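Local structure of nicotinamide-nucleotide adenylyltransferase NadR family / Ribosylnicotinamide kinase (Lactococcus lactis subsp. cremoris, 6GYE) at residues A[16-21]-A[117-122]; A[45-50]-A[81-86]. The protein binds nicotinamide riboside and probably phosphorylates it and adenylylates the resulting mononucleotide to form NAD+. All coordinates share one frame; numbering follows the deposited sequence. Where two conformers were deposited one is given.

Interaction 1: residues A[16-21]-A[117-122]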
ATOM      1  N   ILE A  16     -19.550  15.673  22.439  1.00 65.09           N
ATOM      2  CA  ILE A  16     -18.671  15.424  21.301  1.00 69.11           C
ATOM      3  C   ILE A  16     -17.262  15.156  21.815  1.00 78.46           C
ATOM      4  O   ILE A  16     -16.734  15.931  22.622  1.00 86.07           O
ATOM      5  CB  ILE A  16     -18.656  16.615  20.327  1.00 65.22           C
ATOM      6  CG1 ILE A  16     -20.082  16.995  19.874  1.00 70.89           C
ATOM      7  CG2 ILE A  16     -17.687  16.336  19.191  1.00 62.94           C
ATOM      8  CD1 ILE A  16     -20.878  15.882  19.215  1.00 70.52           C
ATOM      9  N   GLY A  17     -16.648  14.079  21.332  1.00 71.56           N
ATOM     10  CA  GLY A  17     -15.260  13.762  21.636  1.00 65.45           C
ATOM     11  C   GLY A  17     -14.367  14.080  20.448  1.00 66.35           C
ATOM     12  O   GLY A  17     -14.741  13.838  19.299  1.00 69.68           O
ATOM     13  N   ILE A  18     -13.189  14.615  20.733  1.00 56.68           N
ATOM     14  CA  ILE A  18     -12.212  14.979  19.714  1.00 62.56           C
ATOM     15  C   ILE A  18     -11.008  14.076  19.916  1.00 64.64           C
ATOM     16  O   ILE A  18     -10.374  14.097  20.984  1.00 67.67           O
ATOM     17  CB  ILE A  18     -11.809  16.466  19.783  1.00 68.16           C
ATOM     18  CG1 ILE A  18     -12.869  17.422  19.216  1.00 77.35           C
ATOM     19  CG2 ILE A  18     -10.594  16.710  18.919  1.00 65.65           C
ATOM     20  CD1 ILE A  18     -14.291  17.193  19.565  1.00 81.72           C
ATOM     21  N   TYR A  19     -10.686  13.285  18.896  1.00 59.60           N
ATOM     22  CA  TYR A  19      -9.606  12.308  18.976  1.00 61.50           C
ATOM     23  C   TYR A  19      -8.582  12.645  17.908  1.00 60.07           C
ATOM     24  O   TYR A  19      -8.940  12.799  16.736  1.00 65.64           O
ATOM     25  CB  TYR A  19     -10.134  10.876  18.802  1.00 54.28           C
ATOM     26  CG  TYR A  19      -9.098   9.795  19.000  1.00 52.81           C
ATOM     27  CD1 TYR A  19      -8.267   9.394  17.961  1.00 53.50           C
ATOM     28  CD2 TYR A  19      -8.960   9.167  20.223  1.00 50.85           C
ATOM     29  CE1 TYR A  19      -7.317   8.410  18.156  1.00 54.73           C
ATOM     30  CE2 TYR A  19      -8.028   8.197  20.419  1.00 57.33           C
ATOM     31  CZ  TYR A  19      -7.199   7.818  19.395  1.00 58.14           C
ATOM     32  OH  TYR A  19      -6.258   6.821  19.623  1.00 55.74           O
ATOM     33  N   PHE A  20      -7.324  12.789  18.323  1.00 58.50           N
ATOM     34  CA  PHE A  20      -6.225  13.227  17.473  1.00 63.61           C
ATOM     35  C   PHE A  20      -5.338  12.068  17.064  1.00 65.66           C
ATOM     36  O   PHE A  20      -5.190  11.087  17.798  1.00 70.57           O
ATOM     37  CB  PHE A  20      -5.328  14.231  18.192  1.00 64.15           C
ATOM     38  CG  PHE A  20      -5.969  15.532  18.494  1.00 60.42           C
ATOM     39  CD1 PHE A  20      -5.932  16.555  17.571  1.00 59.76           C
ATOM     40  CD2 PHE A  20      -6.553  15.762  19.723  1.00 66.20           C
ATOM     41  CE1 PHE A  20      -6.487  17.787  17.864  1.00 63.67           C
ATOM     42  CE2 PHE A  20      -7.117  16.996  20.025  1.00 64.19           C
ATOM     43  CZ  PHE A  20      -7.079  18.004  19.098  1.00 63.78           C
ATOM     44  N   GLY A  21      -4.701  12.219  15.909  1.00 60.14           N
ATOM     45  CA  GLY A  21      -3.629  11.313  15.527  1.00 58.33           C
ATOM     46  C   GLY A  21      -3.005  11.770  14.228  1.00 59.41           C
ATOM     47  O   GLY A  21      -3.572  12.592  13.504  1.00 57.51           O
ATOM     48  N   LEU A 117     -22.469  22.762  23.049  1.00 93.66           N
ATOM     49  CA  LEU A 117     -21.864  21.445  23.127  1.00 87.31           C
ATOM     50  C   LEU A 117     -21.099  21.275  24.426  1.00 84.68           C
ATOM     51  O   LEU A 117     -20.678  22.243  25.063  1.00 89.77           O
ATOM     52  CB  LEU A 117     -20.896  21.220  21.976  1.00 82.94           C
ATOM     53  CG  LEU A 117     -21.401  21.427  20.557  1.00 88.26           C
ATOM     54  CD1 LEU A 117     -20.230  21.148  19.639  1.00 79.95           C
ATOM     55  CD2 LEU A 117     -22.591  20.519  20.259  1.00 84.27           C
ATOM     56  N   SER A 118     -20.898  20.016  24.796  1.00 82.36           N
ATOM     57  CA  SER A 118     -19.935  19.621  25.817  1.00 79.24           C
ATOM     58  C   SER A 118     -18.859  18.827  25.087  1.00 79.52           C
ATOM     59  O   SER A 118     -19.102  17.696  24.653  1.00 80.71           O
ATOM     60  CB  SER A 118     -20.589  18.810  26.933  1.00 76.83           C
ATOM     61  OG  SER A 118     -19.632  18.437  27.917  1.00 81.15           O
ATOM     62  N   VAL A 119     -17.697  19.440  24.903  1.00 75.92           N
ATOM     63  CA  VAL A 119     -16.619  18.878  24.105  1.00 68.36           C
ATOM     64  C   VAL A 119     -15.487  18.420  25.013  1.00 72.35           C
ATOM     65  O   VAL A 119     -15.104  19.127  25.956  1.00 77.38           O
ATOM     66  CB  VAL A 119     -16.113  19.906  23.080  1.00 65.09           C
ATOM     67  CG1 VAL A 119     -14.923  19.345  22.325  1.00 63.37           C
ATOM     68  CG2 VAL A 119     -17.221  20.260  22.113  1.00 65.60           C
ATOM     69  N   THR A 120     -14.949  17.234  24.720  1.00 66.35           N
ATOM     70  CA  THR A 120     -13.798  16.672  25.418  1.00 65.09           C
ATOM     71  C   THR A 120     -12.677  16.398  24.419  1.00 62.45           C
ATOM     72  O   THR A 120     -12.876  15.673  23.443  1.00 60.28           O
ATOM     73  CB  THR A 120     -14.178  15.391  26.167  1.00 70.16           C
ATOM     74  OG1 THR A 120     -15.267  15.663  27.050  1.00 73.91           O
ATOM     75  CG2 THR A 120     -12.999  14.856  26.972  1.00 60.73           C
ATOM     76  N   PHE A 121     -11.504  16.976  24.668  1.00 69.14           N
ATOM     77  CA  PHE A 121     -10.295  16.690  23.902  1.00 68.05           C
ATOM     78  C   PHE A 121      -9.531  15.525  24.538  1.00 67.09           C
ATOM     79  O   PHE A 121      -9.197  15.576  25.723  1.00 72.60           O
ATOM     80  CB  PHE A 121      -9.397  17.931  23.857  1.00 71.05           C
ATOM     81  CG  PHE A 121      -9.940  19.063  23.025  1.00 67.27           C
ATOM     82  CD1 PHE A 121      -9.816  19.050  21.647  1.00 61.24           C
ATOM     83  CD2 PHE A 121     -10.562  20.145  23.626  1.00 69.73           C
ATOM     84  CE1 PHE A 121     -10.311  20.087  20.886  1.00 68.31           C
ATOM     85  CE2 PHE A 121     -11.062  21.198  22.864  1.00 65.47           C
ATOM     86  CZ  PHE A 121     -10.933  21.170  21.503  1.00 66.76           C
ATOM     87  N   TYR A 122      -9.235  14.488  23.752  1.00 68.47           N
ATOM     88  CA  TYR A 122      -8.381  13.385  24.200  1.00 71.05           C
ATOM     89  C   TYR A 122      -6.970  13.654  23.692  1.00 70.77           C
ATOM     90  O   TYR A 122      -6.714  13.579  22.490  1.00 72.77           O
ATOM     91  CB  TYR A 122      -8.926  12.033  23.727  1.00 65.91           C
ATOM     92  CG  TYR A 122     -10.335  11.798  24.258  1.00 70.69           C
ATOM     93  CD1 TYR A 122     -10.550  11.207  25.505  1.00 68.69           C
ATOM     94  CD2 TYR A 122     -11.453  12.226  23.536  1.00 59.28           C
ATOM     95  CE1 TYR A 122     -11.839  11.029  26.011  1.00 65.19           C
ATOM     96  CE2 TYR A 122     -12.741  12.048  24.034  1.00 62.14           C
ATOM     97  CZ  TYR A 122     -12.931  11.448  25.269  1.00 70.60           C
ATOM     98  OH  TYR A 122     -14.217  11.288  25.751  1.00 70.83           O
TER
HETATM   99  O   HOH W   1      -6.325  11.789  20.880  1.00 64.79           O
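In a five-stranded parallel sheet the central strand 15-21 pairs with 118-123, bringing Ile-18 and Gly-17 up against Phe-121 and Tyr-122. The backbones are joined by four hydrogen bonds: Ile-16 N to Ser-118 O, Thr-120 N to Ile-16 O, Ile-18 N to Thr-120 O and, at 3.0 Å, Tyr-122 N to Ile-18 O. On one face Ile-18 points the same way as Phe-121, its CG2 lying 3.7 Å from Phe-121 CD1, while its CD1 reaches back to Val-119 CG1 at 3.6 Å. Phe-20 CE2 meets Phe-121 CD1 at 3.8 Å, ring edge to ring edge. Helix 95-110 closes this side through Leu-104 and Ile-108, an α/β layering consistent with the Rossmann-like nucleotidyltransferase fold, in which the first strand leads into the (H/T)XGH motif; His-30, which touches Tyr-19, probably belongs to it. On the other face Tyr-122 has CG anti to its own carbonyl carbon (chi1 -59°). Its ring lies with an edge toward the neighbouring strand, CD2 3.3 Å from Ile-18 O and CE2 3.9 Å from Gly-17 CA. A CB on Gly-17 would come within 3.1 Å of Tyr-122 CE2.

Interaction 2: residues A[45-50]-A[81-86]; sequences LLVVSG and KVSMLN
Parallel pairing at one margin of the sheet, where Leu-45 meets Lys-81 and Ser-83, joins the outermost strand 80-86 to strand 43-50; the connection between them, carrying helices 55-58 and 63-73, makes this a beta-alpha-beta crossover. Five backbone hydrogen bonds run from Leu-46 N to Lys-81 O at 2.8 Å down to Gly-50 N to Leu-85 O, longer at 3.3 Å and bent to 141° at the hydrogen. On one face, Val-82 sits between its neighbours, CG2 4.0 Å from Leu-46 CD1 and CG1 3.9 Å from Val-48 CG2, and packs on Leu-70 of helix 63-73. The other face turns to helix 95-110. There Val-47 CG1 presses on Leu-85 CB at 3.5 Å, and Leu-45 brings CD1 to 3.9 Å from Ser-83 CB and, in one of the two Lys-81 conformers, 3.9 Å from Lys-81 CG. An alanine in place of Leu-45 would probably open a gap beside Ser-83 and take one apolar neighbour from the Lys-81 stem. In one Ser-83 conformer OG also donates, over a long 3.3 Å from above the carbonyl plane, to Leu-46 O; this oxygen, already gripped by Ser-83 N, then probably has two donors, the hydroxyl the less certain.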
ATOM      1  N   LEU A  45     -15.255  13.410  16.617  1.00 63.56           N
ATOM      2  CA  LEU A  45     -14.526  14.011  15.509  1.00 60.03           C
ATOM      3  C   LEU A  45     -13.083  13.511  15.553  1.00 67.63           C
ATOM      4  O   LEU A  45     -12.369  13.764  16.533  1.00 62.53           O
ATOM      5  CB  LEU A  45     -14.570  15.534  15.599  1.00 61.04           C
ATOM      6  CG  LEU A  45     -13.937  16.308  14.441  1.00 69.56           C
ATOM      7  CD1 LEU A  45     -14.634  15.974  13.135  1.00 73.08           C
ATOM      8  CD2 LEU A  45     -13.994  17.798  14.693  1.00 66.55           C
ATOM      9  N   LEU A  46     -12.664  12.775  14.516  1.00 61.00           N
ATOM     10  CA  LEU A  46     -11.275  12.354  14.389  1.00 59.22           C
ATOM     11  C   LEU A  46     -10.486  13.449  13.699  1.00 62.11           C
ATOM     12  O   LEU A  46     -10.885  13.917  12.631  1.00 63.35           O
ATOM     13  CB  LEU A  46     -11.135  11.061  13.594  1.00 62.51           C
ATOM     14  CG  LEU A  46     -11.837   9.816  14.122  1.00 70.59           C
ATOM     15  CD1 LEU A  46     -11.465   8.589  13.267  1.00 58.74           C
ATOM     16  CD2 LEU A  46     -11.522   9.609  15.604  1.00 79.14           C
ATOM     17  N   VAL A  47      -9.391  13.885  14.315  1.00 56.76           N
ATOM     18  CA  VAL A  47      -8.570  14.928  13.713  1.00 63.67           C
ATOM     19  C   VAL A  47      -7.266  14.308  13.231  1.00 61.53           C
ATOM     20  O   VAL A  47      -6.474  13.803  14.031  1.00 63.23           O
ATOM     21  CB  VAL A  47      -8.328  16.098  14.668  1.00 60.37           C
ATOM     22  CG1 VAL A  47      -7.399  17.104  14.023  1.00 64.81           C
ATOM     23  CG2 VAL A  47      -9.650  16.773  14.984  1.00 57.33           C
ATOM     24  N   VAL A  48      -7.071  14.306  11.914  1.00 59.05           N
ATOM     25  CA  VAL A  48      -5.822  13.884  11.294  1.00 53.03           C
ATOM     26  C   VAL A  48      -4.968  15.123  11.143  1.00 59.23           C
ATOM     27  O   VAL A  48      -5.337  16.036  10.393  1.00 59.40           O
ATOM     28  CB  VAL A  48      -6.056  13.255   9.912  1.00 59.89           C
ATOM     29  CG1 VAL A  48      -4.814  12.505   9.470  1.00 60.06           C
ATOM     30  CG2 VAL A  48      -7.286  12.390   9.895  1.00 59.90           C
ATOM     31  N   SER A  49      -3.837  15.168  11.839  1.00 61.40           N
ATOM     32  CA  SER A  49      -2.952  16.316  11.717  1.00 64.43           C
ATOM     33  C   SER A  49      -1.739  15.952  10.866  1.00 68.80           C
ATOM     34  O   SER A  49      -1.371  14.779  10.740  1.00 67.58           O
ATOM     35  CB  SER A  49      -2.525  16.826  13.096  1.00 64.75           C
ATOM     36  OG  SER A  49      -1.889  15.802  13.825  1.00 74.68           O
ATOM     37  N   GLY A  50      -1.150  16.971  10.249  1.00 68.44           N
ATOM     38  CA  GLY A  50      -0.002  16.750   9.387  1.00 68.52           C
ATOM     39  C   GLY A  50       0.497  18.050   8.791  1.00 75.53           C
ATOM     40  O   GLY A  50      -0.130  19.109   8.918  1.00 83.65           O
ATOM     41  N   LYS A  81     -17.001  11.356  12.475  0.68 61.91           N
ATOM     42  CA  LYS A  81     -16.591  12.203  11.368  0.68 63.24           C
ATOM     43  C   LYS A  81     -15.073  12.313  11.365  0.68 62.40           C
ATOM     44  O   LYS A  81     -14.440  12.303  12.423  0.68 65.61           O
ATOM     45  CB  LYS A  81     -17.221  13.597  11.484  0.68 69.73           C
ATOM     46  CG  LYS A  81     -16.906  14.559  10.333  0.68 77.15           C
ATOM     47  CD  LYS A  81     -17.646  14.174   9.065  0.68 84.57           C
ATOM     48  CE  LYS A  81     -17.388  15.149   7.918  0.68 85.98           C
ATOM     49  NZ  LYS A  81     -18.082  14.681   6.682  0.68 84.97           N
ATOM     50  N   VAL A  82     -14.495  12.413  10.169  1.00 61.64           N
ATOM     51  CA  VAL A  82     -13.049  12.523   9.977  1.00 58.74           C
ATOM     52  C   VAL A  82     -12.746  13.876   9.357  1.00 65.90           C
ATOM     53  O   VAL A  82     -13.346  14.245   8.334  1.00 67.04           O
ATOM     54  CB  VAL A  82     -12.490  11.406   9.075  1.00 56.72           C
ATOM     55  CG1 VAL A  82     -11.006  11.650   8.823  1.00 55.25           C
ATOM     56  CG2 VAL A  82     -12.712  10.035   9.702  1.00 54.23           C
ATOM     57  N   SER A  83     -11.804  14.600   9.959  0.53 61.69           N
ATOM     58  CA  SER A  83     -11.455  15.943   9.524  0.53 64.75           C
ATOM     59  C   SER A  83      -9.941  16.113   9.544  0.53 66.53           C
ATOM     60  O   SER A  83      -9.217  15.373  10.217  0.53 69.13           O
ATOM     61  CB  SER A  83     -12.118  17.005  10.407  0.53 66.11           C
ATOM     62  OG  SER A  83     -11.577  16.970  11.715  0.53 61.03           O
ATOM     63  N   MET A  84      -9.474  17.116   8.809  1.00 66.15           N
ATOM     64  CA  MET A  84      -8.061  17.336   8.551  1.00 62.53           C
ATOM     65  C   MET A  84      -7.613  18.609   9.251  1.00 69.80           C
ATOM     66  O   MET A  84      -8.255  19.655   9.095  1.00 66.71           O
ATOM     67  CB  MET A  84      -7.826  17.460   7.044  1.00 65.36           C
ATOM     68  CG  MET A  84      -6.502  16.958   6.536  1.00 74.97           C
ATOM     69  SD  MET A  84      -6.382  17.076   4.737  1.00 82.36           S
ATOM     70  CE  MET A  84      -5.978  18.807   4.539  1.00 81.93           C
ATOM     71  N   LEU A  85      -6.522  18.519  10.031  1.00 70.66           N
ATOM     72  CA  LEU A  85      -5.873  19.685  10.634  1.00 63.45           C
ATOM     73  C   LEU A  85      -4.530  19.890   9.947  1.00 68.46           C
ATOM     74  O   LEU A  85      -3.558  19.197  10.254  1.00 71.79           O
ATOM     75  CB  LEU A  85      -5.683  19.540  12.138  1.00 71.17           C
ATOM     76  CG  LEU A  85      -5.007  20.773  12.767  1.00 73.13           C
ATOM     77  CD1 LEU A  85      -5.776  22.028  12.414  1.00 72.83           C
ATOM     78  CD2 LEU A  85      -4.917  20.656  14.263  1.00 72.30           C
ATOM     79  N   ASN A  86      -4.493  20.838   9.012  1.00 77.04           N
ATOM     80  CA  ASN A  86      -3.293  21.170   8.250  1.00 81.37           C
ATOM     81  C   ASN A  86      -2.404  22.099   9.080  1.00 85.02           C
ATOM     82  O   ASN A  86      -2.816  23.211   9.438  1.00 78.90           O
ATOM     83  CB  ASN A  86      -3.703  21.830   6.928  1.00 82.19           C
ATOM     84  CG  ASN A  86      -2.530  22.072   5.985  1.00 89.90           C
ATOM     85  OD1 ASN A  86      -1.392  22.279   6.408  1.00 92.87           O
ATOM     86  ND2 ASN A  86      -2.818  22.077   4.691  1.00 98.75           N
TER

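How the interactions relate
Interactions 1 and 2 show how one parallel sheet is assembled from strands distant in sequence. Its order is 80-86, 43-50, 15-21, 118-123, 142-147, so the two contacts occupy consecutive parts of it, with centres about 12 Å apart. Strands 15-21 and 43-50 join them: Tyr-19 O lies 2.7 Å from Val-47 N, a probable hydrogen bond, and Phe-20 packs on Val-47. Along the chain, 45-50 and 81-86 both fall between 16-21 and 117-122, so the chain builds outward to one edge before returning to the far side of the first strand. Helix 95-110 spans this return and packs on both contacts, uniting them in a core separate from the nicotinamide riboside pocket.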